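Local coordinates for protein putative phosphinothricin n-acetyltransferase (PDB 2JLM) that probably transfers the acetyl group of acetyl-CoA to the amino group of L-methionine sulfone and L-methionine sulfoximine, as a member of the GNAT family, at residues A77-F82 / K117-S122; G129-T134 / Q140-L145. All coordinates share one frame; numbering follows the deposited sequence.

Interaction 1 of 2, residues A77-F82 / K117-S122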
loop_
_atom_site.group_PDB
_atom_site.type_symbol
_atom_site.label_atom_id
_atom_site.label_comp_id
_atom_site.label_asym_id
_atom_site.label_seq_id
_atom_site.Cartn_x
_atom_site.Cartn_y
_atom_site.Cartn_z
ATOM N N ALA D 77 -7.510 18.897 2.448
ATOM C CA ALA D 77 -6.111 19.217 2.656
ATOM C C ALA D 77 -5.309 18.130 1.979
ATOM O O ALA D 77 -5.791 17.013 1.808
ATOM C CB ALA D 77 -5.778 19.284 4.133
ATOM N N SER D 78 -4.089 18.454 1.583
ATOM C CA SER D 78 -3.283 17.500 0.851
ATOM C C SER D 78 -1.826 17.943 0.903
ATOM O O SER D 78 -1.528 19.043 1.367
ATOM C CB SER D 78 -3.772 17.434 -0.592
ATOM O OG SER D 78 -3.129 16.390 -1.307
ATOM N N TRP D 79 -0.918 17.084 0.450
ATOM C CA TRP D 79 0.460 17.512 0.216
ATOM C C TRP D 79 1.024 16.925 -1.068
ATOM O O TRP D 79 0.443 16.025 -1.660
ATOM C CB TRP D 79 1.379 17.225 1.413
ATOM C CG TRP D 79 1.726 15.789 1.626
ATOM C CD1 TRP D 79 2.358 14.958 0.745
ATOM C CD2 TRP D 79 1.497 15.015 2.812
ATOM N NE1 TRP D 79 2.517 13.716 1.297
ATOM C CE2 TRP D 79 1.999 13.722 2.566
ATOM C CE3 TRP D 79 0.906 15.285 4.048
ATOM C CZ2 TRP D 79 1.928 12.706 3.511
ATOM C CZ3 TRP D 79 0.836 14.275 4.982
ATOM C CH2 TRP D 79 1.343 12.999 4.709
ATOM N N GLY D 80 2.145 17.479 -1.505
ATOM C CA GLY D 80 2.852 17.007 -2.670
ATOM C C GLY D 80 4.333 17.263 -2.468
ATOM O O GLY D 80 4.776 17.648 -1.380
ATOM N N SER D 81 5.109 17.066 -3.519
ATOM C CA SER D 81 6.534 17.326 -3.439
ATOM C C SER D 81 6.763 18.804 -3.120
ATOM O O SER D 81 6.053 19.662 -3.637
ATOM C CB SER D 81 7.203 16.957 -4.767
ATOM O OG SER D 81 8.580 16.685 -4.577
ATOM N N PHE D 82 7.727 19.097 -2.251
ATOM C CA PHE D 82 8.171 20.475 -2.055
ATOM C C PHE D 82 9.159 20.888 -3.161
ATOM O O PHE D 82 8.903 21.820 -3.910
ATOM C CB PHE D 82 8.788 20.682 -0.669
ATOM C CG PHE D 82 9.455 22.032 -0.490
ATOM C CD1 PHE D 82 10.779 22.118 -0.064
ATOM C CD2 PHE D 82 8.759 23.217 -0.750
ATOM C CE1 PHE D 82 11.399 23.370 0.104
ATOM C CE2 PHE D 82 9.369 24.469 -0.590
ATOM C CZ PHE D 82 10.692 24.544 -0.159
ATOM N N LYS D 117 -1.171 14.694 11.551
ATOM C CA LYS D 117 -1.200 13.333 12.077
ATOM C C LYS D 117 -0.780 12.360 10.984
ATOM O O LYS D 117 0.027 11.470 11.220
ATOM C CB LYS D 117 -2.594 12.981 12.612
ATOM C CG LYS D 117 -2.852 13.482 14.039
ATOM C CD LYS D 117 -4.279 13.180 14.505
ATOM N N ARG D 118 -1.305 12.559 9.775
ATOM C CA ARG D 118 -0.952 11.711 8.644
ATOM C C ARG D 118 0.540 11.805 8.286
ATOM O O ARG D 118 1.153 10.806 7.906
ATOM C CB ARG D 118 -1.811 12.058 7.423
ATOM C CG ARG D 118 -1.795 10.990 6.328
ATOM C CD ARG D 118 -2.498 9.711 6.789
ATOM N NE ARG D 118 -3.886 9.994 7.144
ATOM C CZ ARG D 118 -4.895 9.971 6.278
ATOM N NH1 ARG D 118 -6.128 10.256 6.678
ATOM N NH2 ARG D 118 -4.677 9.653 5.009
ATOM N N ALA D 119 1.111 13.007 8.398
ATOM C CA ALA D 119 2.528 13.225 8.102
ATOM C C ALA D 119 3.400 12.409 9.045
ATOM O O ALA D 119 4.362 11.765 8.618
ATOM C CB ALA D 119 2.898 14.731 8.202
ATOM N N VAL D 120 3.064 12.447 10.331
ATOM C CA VAL D 120 3.799 11.697 11.340
ATOM C C VAL D 120 3.806 10.206 11.012
ATOM O O VAL D 120 4.826 9.530 11.171
ATOM C CB VAL D 120 3.203 11.917 12.731
ATOM C CG1 VAL D 120 3.914 11.057 13.767
ATOM C CG2 VAL D 120 3.294 13.382 13.096
ATOM N N GLU D 121 2.674 9.701 10.529
ATOM C CA GLU D 121 2.582 8.300 10.125
ATOM C C GLU D 121 3.360 8.034 8.850
ATOM O O GLU D 121 3.798 6.915 8.610
ATOM C CB GLU D 121 1.125 7.879 9.920
ATOM C CG GLU D 121 0.276 7.949 11.181
ATOM C CD GLU D 121 -1.217 7.914 10.885
ATOM O OE1 GLU D 121 -1.612 7.333 9.849
ATOM O OE2 GLU D 121 -1.993 8.470 11.695
ATOM N N SER D 122 3.527 9.059 8.026
ATOM C CA SER D 122 4.152 8.871 6.719
ATOM C C SER D 122 5.656 9.148 6.745
ATOM O O SER D 122 6.307 9.236 5.696
ATOM C CB SER D 122 3.440 9.720 5.667
ATOM O OG SER D 122 2.041 9.471 5.694
#

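Interaction 2 of 2, residues G129-T134 / Q140-L145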
loop_
_atom_site.group_PDB
_atom_site.type_symbol
_atom_site.label_atom_id
_atom_site.label_comp_id
_atom_site.label_asym_id
_atom_site.label_seq_id
_atom_site.Cartn_x
_atom_site.Cartn_y
_atom_site.Cartn_z
ATOM N N GLY D 129 4.572 25.022 4.258
ATOM C CA GLY D 129 3.479 25.778 3.671
ATOM C C GLY D 129 3.968 27.062 3.013
ATOM O O GLY D 129 4.777 27.802 3.569
ATOM N N CYS D 130 3.477 27.329 1.817
ATOM C CA CYS D 130 3.827 28.548 1.122
ATOM C C CYS D 130 2.621 29.497 1.068
ATOM O O CYS D 130 1.626 29.204 0.422
ATOM C CB CYS D 130 4.323 28.223 -0.286
ATOM S SG CYS D 130 4.875 29.669 -1.201
ATOM N N ILE D 131 2.734 30.634 1.751
ATOM C CA ILE D 131 1.600 31.539 2.007
ATOM C C ILE D 131 1.914 32.972 1.554
ATOM O O ILE D 131 3.015 33.479 1.798
ATOM C CB ILE D 131 1.319 31.591 3.516
ATOM C CG1 ILE D 131 1.106 30.175 4.063
ATOM C CG2 ILE D 131 0.134 32.486 3.821
ATOM C CD1 ILE D 131 1.331 30.052 5.558
ATOM N N ASP D 132 0.961 33.623 0.897
ATOM C CA ASP D 132 1.073 35.063 0.637
ATOM C C ASP D 132 1.382 35.752 1.968
ATOM O O ASP D 132 0.694 35.534 2.963
ATOM C CB ASP D 132 -0.230 35.571 0.014
ATOM C CG ASP D 132 -0.318 37.090 -0.043
ATOM O OD1 ASP D 132 0.536 37.785 0.551
ATOM O OD2 ASP D 132 -1.267 37.595 -0.685
ATOM N N ALA D 133 2.432 36.562 2.002
ATOM C CA ALA D 133 2.870 37.156 3.261
ATOM C C ALA D 133 1.836 38.095 3.887
ATOM O O ALA D 133 1.931 38.423 5.067
ATOM C CB ALA D 133 4.212 37.876 3.076
ATOM N N THR D 134 0.847 38.526 3.110
ATOM C CA THR D 134 -0.186 39.415 3.643
ATOM C C THR D 134 -1.355 38.640 4.233
ATOM O O THR D 134 -2.298 39.229 4.772
ATOM C CB THR D 134 -0.761 40.342 2.557
ATOM O OG1 THR D 134 -1.455 39.558 1.581
ATOM C CG2 THR D 134 0.342 41.145 1.883
ATOM N N GLN D 140 -1.374 32.962 10.962
ATOM C CA GLN D 140 -1.753 32.749 12.356
ATOM C C GLN D 140 -2.146 31.298 12.577
ATOM O O GLN D 140 -1.772 30.696 13.582
ATOM C CB GLN D 140 -2.890 33.708 12.756
ATOM C CG GLN D 140 -3.539 33.434 14.104
ATOM C CD GLN D 140 -4.693 32.448 14.001
ATOM N N LEU D 141 -2.888 30.732 11.631
ATOM C CA LEU D 141 -3.287 29.338 11.723
ATOM C C LEU D 141 -2.055 28.434 11.749
ATOM O O LEU D 141 -1.970 27.512 12.547
ATOM C CB LEU D 141 -4.177 28.963 10.540
ATOM C CG LEU D 141 -4.350 27.461 10.320
ATOM C CD1 LEU D 141 -5.581 26.967 11.046
ATOM C CD2 LEU D 141 -4.448 27.148 8.843
ATOM N N HIS D 142 -1.095 28.700 10.873
ATOM C CA HIS D 142 0.121 27.894 10.837
ATOM C C HIS D 142 0.941 28.047 12.114
ATOM O O HIS D 142 1.492 27.073 12.651
ATOM C CB HIS D 142 0.952 28.240 9.603
ATOM C CG HIS D 142 0.355 27.741 8.325
ATOM N ND1 HIS D 142 0.823 26.618 7.673
ATOM C CD2 HIS D 142 -0.674 28.205 7.579
ATOM C CE1 HIS D 142 0.109 26.419 6.578
ATOM N NE2 HIS D 142 -0.808 27.369 6.499
ATOM N N GLN D 143 1.013 29.268 12.625
ATOM C CA GLN D 143 1.705 29.473 13.888
ATOM C C GLN D 143 1.051 28.702 15.030
ATOM O O GLN D 143 1.735 28.089 15.864
ATOM C CB GLN D 143 1.827 30.959 14.193
ATOM C CG GLN D 143 2.797 31.629 13.244
ATOM C CD GLN D 143 2.785 33.137 13.302
ATOM O OE1 GLN D 143 1.945 33.751 13.970
ATOM N NE2 GLN D 143 3.722 33.752 12.583
ATOM N N LYS D 144 -0.274 28.693 15.059
ATOM C CA LYS D 144 -0.948 28.023 16.167
ATOM C C LYS D 144 -0.738 26.515 16.113
ATOM O O LYS D 144 -0.846 25.833 17.124
ATOM C CB LYS D 144 -2.440 28.401 16.242
ATOM C CG LYS D 144 -2.647 29.820 16.808
ATOM C CD LYS D 144 -4.056 30.032 17.361
ATOM N N LEU D 145 -0.418 26.002 14.930
ATOM C CA LEU D 145 -0.132 24.581 14.780
ATOM C C LEU D 145 1.355 24.292 14.978
ATOM O O LEU D 145 1.789 23.154 14.860
ATOM C CB LEU D 145 -0.575 24.099 13.405
ATOM C CG LEU D 145 -2.091 24.065 13.193
ATOM C CD1 LEU D 145 -2.428 24.042 11.717
ATOM C CD2 LEU D 145 -2.707 22.875 13.899
#

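Interaction 1 of 2, residues A77-F82 / K117-S122
Trp-79 on strand 73-81 and Ala-119 near the end of helix 107-121 have the nearest CA atoms of the two segments, 9.2 Å apart, a gap that a single large side chain spans. In this GNAT fold, helix 107-121 packs on the mixed central sheet, and here its C-terminal turn meets the six-membered ring of one indole. The first torsion of Trp-79 (chi1 73°) sets CG between the backbone N and the carbonyl carbon and carries that ring to the helix. Trp-79 CH2 comes within 3.6 Å of Ala-119 CA, while its CZ3 lies 3.9 Å from Ala-119 CB. Arg-118 adds the aliphatic start of its chain, CG being 4.1 Å from Trp-79 CH2; its guanidinium end turns elsewhere, NH1 forming a salt bridge with Glu-14. Beside the indole, Phe-61 meets it with planes at about 65°, and NE1 donates to a bound PEG molecule, probably from the crystallisation liquor. Ser-122, first residue past the helix, reaches the ring edge near its plane, OG 3.7 Å from Trp-79 CH2. Ser-122 OG also donates to Arg-118 O at 2.7 Å, approaching from above the carbonyl plane.

Interaction 2 of 2, residues G129-T134 / Q140-L145
Ile-131 and His-142 carry most of this contact, with the backbone of Gly-129 adding a smaller share. The isoleucine stands on strand 126-132 and the histidine on helix 136-144, and their side chains advance from opposite directions to meet between sheet and helix. The ethyl branch of Ile-131 does the touching: Ile-131 CD1 sits over one face of the His-142 imidazole, 3.6 Å from the ring centroid and 19° off the ring normal, a CH-pi contact. The methyl is displaced from the middle of the ring toward its rim. With CG1 beside the backbone N and anti to the carbonyl carbon (chi1 -55°), the extended second torsion (chi2 159°) delivers CD1 to the ring.

Gly-129, two residues earlier on the strand, presents its backbone to the same ring. Its CA approaches the imidazole obliquely, which brings the ring close to the main chain where glycine has no side chain. All three residues are buried, and the contact between them is one of packing. Where the strand ends, Asp-132 shapes the chain's departure by an Asx turn: Asp-132 OD1 accepts from Thr-134 N at 2.7 Å, in a nearly straight bond that meets the carboxylate from above its plane.

Strand 126-132 leads into helix 136-144, and in the sheet it is flanked by strand 162-172, antiparallel, and strand 91-98, parallel. The antiparallel side has backbone hydrogen bonds pairing Gly-129 with Tyr-169 and Ile-131 with Ala-167. Phe-147 meets the histidine ring edge-to-face, and His-94 of strand 91-98 also contacts it. Leu-141 and, just past the helix end, Leu-145 pack against helix 107-121.

How the interactions relate
The two contacts show how one mixed sheet can receive successive helices. They come in series: interaction 1 closes at the end of helix 107-121, the chain then forms strand 126-132, and interaction 2 joins that strand to helix 136-144. Their centres are about 17 Å apart and their nearest atoms about 6 Å, with no direct touch. Strand 91-98 lies between strands 73-81 and 126-132 in the sheet, antiparallel to the first and parallel to the second, and links the two contact sites. Side-chain packing between helix 107-121 and the 140-145 segment adds another connection. The two contacts thus place helices 107-121 and 136-144 against the same sheet, all four segments lying within the GNAT family region.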